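Local coordinates for glutaredoxin (Methanosarcina acetivorans, PDB 5CAX), which is a glutaredoxin-like enzyme, methanoredoxin, that reduces protein disulfides in a coenzyme M-dependent manner and probably takes part in electron transfer, at residues K10-G16 against G44-V50. Numbering follows the deposited sequence.
Sequences KGKHVSG and GVDFEYV. With CD (cadmium ion), chain F.
G11 N donates to Y49 O at 2.8 Å. Next to it, K10 N reaches E48 OE1 at 3.1 Å, coming from above the carboxylate plane rather than within it. E48 bends back at chi2 (-83°), which brings its carboxylate to the K10 amide and against K12 CB. With alanine in place of E48, the K10 amide would probably lose this acceptor and K12 CB the carboxylate packed against it. Further along, the Y49 ring turns its edge to the face of H13 in an offset T-shaped pair, centroids 5.2 Å apart and planes at 86°. Y49 OH sits over the imidazole face near its rim, 3.1 Å from H13 CD2, and G11 O lies over a face of the tyrosine. V14 CG2 meets the F47 ring obliquely, though it is modelled too close to the F47 backbone and the detail is doubtful. D46 OD1 binds a cadmium ion at 2.6 Å, a site distinct from the one at C30 and C33; a water also bound to the metal donates to D46 OD2. The salt bridge from K12 NZ to D46 OD2 is long, 3.8 Å. These contacts lay the irregular N-terminal segment 10-16 antiparallel along 44-50, beside the outermost strand 48-51 of the thioredoxin-fold sheet. That strand pairs in parallel with 22-26, through backbone bonds from E48 and V50. F47 is buried against I22 and against L40 and T41 of helix 31-43, while Y49 OH makes a weak hydrogen bond to K37. G44 ends helix 31-43 in a Schellman motif, its positive phi turning the chain into this run.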
ATOM      1  N   LYS A  10       9.179   1.951   3.123  1.00 60.76           N
ATOM      2  CA  LYS A  10       9.272   1.280   4.433  1.00 63.42           C
ATOM      3  C   LYS A  10       9.845  -0.107   4.338  1.00 62.39           C
ATOM      4  O   LYS A  10      11.047  -0.252   4.377  1.00 62.28           O
ATOM      5  CB  LYS A  10       7.939   1.172   5.200  1.00 68.19           C
ATOM      6  CG  LYS A  10       8.131   0.599   6.662  1.00 88.36           C
ATOM      7  CD  LYS A  10       6.846   0.466   7.493  1.00 88.87           C
ATOM      8  CE  LYS A  10       6.971  -0.584   8.606  1.00 87.24           C
ATOM      9  NZ  LYS A  10       7.908  -0.235   9.713  1.00 85.11           N
ATOM     10  N   GLY A  11       8.984  -1.121   4.244  1.00 61.60           N
ATOM     11  CA  GLY A  11       9.420  -2.491   4.381  1.00 62.13           C
ATOM     12  C   GLY A  11       9.213  -3.389   3.196  1.00 64.46           C
ATOM     13  O   GLY A  11       8.572  -4.437   3.293  1.00 66.32           O
ATOM     14  N   LYS A  12       9.843  -2.995   2.103  1.00 60.08           N
ATOM     15  CA  LYS A  12       9.806  -3.671   0.809  1.00 64.01           C
ATOM     16  C   LYS A  12       9.792  -5.216   0.754  1.00 69.54           C
ATOM     17  O   LYS A  12      10.780  -5.842   0.368  1.00 67.09           O
ATOM     18  CB  LYS A  12      11.011  -3.199   0.011  1.00 61.83           C
ATOM     19  CG  LYS A  12      10.874  -3.501  -1.424  1.00 61.00           C
ATOM     20  CD  LYS A  12      12.190  -3.664  -2.083  1.00 60.66           C
ATOM     21  CE  LYS A  12      11.937  -3.525  -3.517  1.00 59.76           C
ATOM     22  NZ  LYS A  12      10.780  -2.573  -3.676  1.00 57.19           N
ATOM     23  N   HIS A  13       8.657  -5.834   1.098  1.00 92.77           N
ATOM     24  CA  HIS A  13       8.506  -7.298   0.953  1.00 95.61           C
ATOM     25  C   HIS A  13       8.574  -7.708  -0.504  1.00 94.78           C
ATOM     26  O   HIS A  13       7.592  -8.184  -1.066  1.00 95.22           O
ATOM     27  CB  HIS A  13       7.183  -7.798   1.533  1.00 97.74           C
ATOM     28  CG  HIS A  13       7.333  -8.687   2.738  1.00100.49           C
ATOM     29  ND1 HIS A  13       6.454  -9.714   3.013  1.00103.17           N
ATOM     30  CD2 HIS A  13       8.249  -8.702   3.731  1.00100.03           C
ATOM     31  CE1 HIS A  13       6.828 -10.329   4.121  1.00103.61           C
ATOM     32  NE2 HIS A  13       7.917  -9.737   4.573  1.00102.30           N
ATOM     33  N   VAL A  14       9.725  -7.501  -1.131  1.00 90.29           N
ATOM     34  CA  VAL A  14       9.794  -7.586  -2.579  1.00 92.21           C
ATOM     35  C   VAL A  14      11.103  -8.192  -3.116  1.00 94.52           C
ATOM     36  O   VAL A  14      12.159  -7.581  -2.955  1.00 95.08           O
ATOM     37  CB  VAL A  14       9.490  -6.224  -3.141  1.00 91.27           C
ATOM     38  CG1 VAL A  14       9.922  -6.088  -4.492  1.00 93.27           C
ATOM     39  CG2 VAL A  14       8.071  -6.082  -3.114  1.00 92.88           C
ATOM     40  N   SER A  15      11.077  -9.365  -3.786  1.00 79.32           N
ATOM     41  CA  SER A  15      10.082  -9.931  -4.745  1.00 77.61           C
ATOM     42  C   SER A  15      10.204  -9.059  -5.997  1.00 73.77           C
ATOM     43  O   SER A  15      10.999  -8.130  -6.013  1.00 71.82           O
ATOM     44  CB  SER A  15       8.631 -10.026  -4.222  1.00 80.81           C
ATOM     45  OG  SER A  15       7.805 -10.869  -5.034  1.00 85.09           O
ATOM     46  N   GLY A  16       9.489  -9.365  -7.068  1.00 83.40           N
ATOM     47  CA  GLY A  16       9.889  -8.805  -8.347  1.00 84.01           C
ATOM     48  C   GLY A  16       8.788  -8.782  -9.359  1.00 85.46           C
ATOM     49  O   GLY A  16       7.640  -8.659  -8.985  1.00 88.11           O
ATOM     50  N   GLY A  44       3.380 -11.908  -6.406  1.00 61.91           N
ATOM     51  CA  GLY A  44       4.782 -11.993  -6.732  1.00 59.94           C
ATOM     52  C   GLY A  44       5.271 -10.741  -7.410  1.00 58.46           C
ATOM     53  O   GLY A  44       6.219 -10.801  -8.182  1.00 59.24           O
ATOM     54  N   VAL A  45       4.578  -9.630  -7.172  1.00 55.36           N
ATOM     55  CA  VAL A  45       4.974  -8.342  -7.733  1.00 54.11           C
ATOM     56  C   VAL A  45       5.989  -7.525  -6.902  1.00 54.08           C
ATOM     57  O   VAL A  45       6.210  -7.736  -5.709  1.00 54.73           O
ATOM     58  CB  VAL A  45       3.746  -7.452  -7.995  1.00 54.55           C
ATOM     59  CG1 VAL A  45       2.787  -8.142  -8.961  1.00 55.20           C
ATOM     60  CG2 VAL A  45       3.068  -7.062  -6.680  1.00 51.80           C
ATOM     61  N   ASP A  46       6.631  -6.598  -7.590  1.00 58.45           N
ATOM     62  CA  ASP A  46       7.550  -5.659  -6.981  1.00 53.89           C
ATOM     63  C   ASP A  46       6.750  -4.512  -6.353  1.00 55.78           C
ATOM     64  O   ASP A  46       5.986  -3.841  -7.056  1.00 51.60           O
ATOM     65  CB  ASP A  46       8.520  -5.146  -8.049  1.00 55.40           C
ATOM     66  CG  ASP A  46       9.824  -4.647  -7.478  1.00 55.92           C
ATOM     67  OD1 ASP A  46      10.686  -5.510  -7.237  1.00 57.48           O
ATOM     68  OD2 ASP A  46       9.990  -3.418  -7.294  1.00 55.68           O
ATOM     69  N   PHE A  47       6.907  -4.305  -5.044  1.00 53.85           N
ATOM     70  CA  PHE A  47       6.190  -3.254  -4.295  1.00 54.13           C
ATOM     71  C   PHE A  47       6.791  -2.838  -2.924  1.00 51.40           C
ATOM     72  O   PHE A  47       7.729  -3.414  -2.412  1.00 52.72           O
ATOM     73  CB  PHE A  47       4.723  -3.672  -4.105  1.00 49.08           C
ATOM     74  CG  PHE A  47       4.498  -4.725  -3.037  1.00 51.38           C
ATOM     75  CD1 PHE A  47       3.970  -4.376  -1.798  1.00 50.13           C
ATOM     76  CD2 PHE A  47       4.770  -6.062  -3.286  1.00 51.25           C
ATOM     77  CE1 PHE A  47       3.742  -5.337  -0.829  1.00 59.10           C
ATOM     78  CE2 PHE A  47       4.544  -7.026  -2.315  1.00 53.74           C
ATOM     79  CZ  PHE A  47       4.028  -6.665  -1.084  1.00 51.74           C
ATOM     80  N   GLU A  48       6.212  -1.819  -2.319  1.00 58.62           N
ATOM     81  CA  GLU A  48       6.677  -1.352  -1.024  1.00 55.39           C
ATOM     82  C   GLU A  48       5.489  -1.396  -0.104  1.00 54.17           C
ATOM     83  O   GLU A  48       4.363  -1.197  -0.560  1.00 53.57           O
ATOM     84  CB  GLU A  48       7.214   0.086  -1.089  1.00 54.98           C
ATOM     85  CG  GLU A  48       8.724   0.206  -1.325  1.00 61.95           C
ATOM     86  CD  GLU A  48       9.575   0.068  -0.074  1.00 66.19           C
ATOM     87  OE1 GLU A  48       9.053  -0.262   1.002  1.00 67.53           O
ATOM     88  OE2 GLU A  48      10.785   0.361  -0.153  1.00 70.30           O
ATOM     89  N   TYR A  49       5.692  -1.701   1.172  1.00 46.67           N
ATOM     90  CA  TYR A  49       4.610  -1.438   2.102  1.00 40.48           C
ATOM     91  C   TYR A  49       5.084  -0.755   3.364  1.00 39.92           C
ATOM     92  O   TYR A  49       6.201  -0.967   3.818  1.00 42.62           O
ATOM     93  CB  TYR A  49       3.821  -2.692   2.435  1.00 47.78           C
ATOM     94  CG  TYR A  49       4.497  -3.769   3.231  1.00 49.62           C
ATOM     95  CD1 TYR A  49       4.365  -3.839   4.628  1.00 50.05           C
ATOM     96  CD2 TYR A  49       5.213  -4.755   2.596  1.00 47.23           C
ATOM     97  CE1 TYR A  49       4.961  -4.869   5.355  1.00 47.65           C
ATOM     98  CE2 TYR A  49       5.795  -5.756   3.309  1.00 50.38           C
ATOM     99  CZ  TYR A  49       5.672  -5.829   4.670  1.00 49.99           C
ATOM    100  OH  TYR A  49       6.295  -6.885   5.285  1.00 53.63           O
ATOM    101  N   VAL A  50       4.194   0.091   3.885  1.00 45.03           N
ATOM    102  CA  VAL A  50       4.396   0.932   5.043  1.00 40.50           C
ATOM    103  C   VAL A  50       3.298   0.647   6.084  1.00 48.54           C
ATOM    104  O   VAL A  50       2.109   0.871   5.835  1.00 46.11           O
ATOM    105  CB  VAL A  50       4.358   2.458   4.643  1.00 52.96           C
ATOM    106  CG1 VAL A  50       4.504   3.375   5.854  1.00 40.98           C
ATOM    107  CG2 VAL A  50       5.411   2.804   3.584  1.00 39.19           C
TER
HETATM  108 CD    CD F 202      12.599  -4.088  -6.228  1.00 55.25          CD
HETATM  109  O   HOH W   1      12.897  -2.205  -8.022  1.00 30.00           O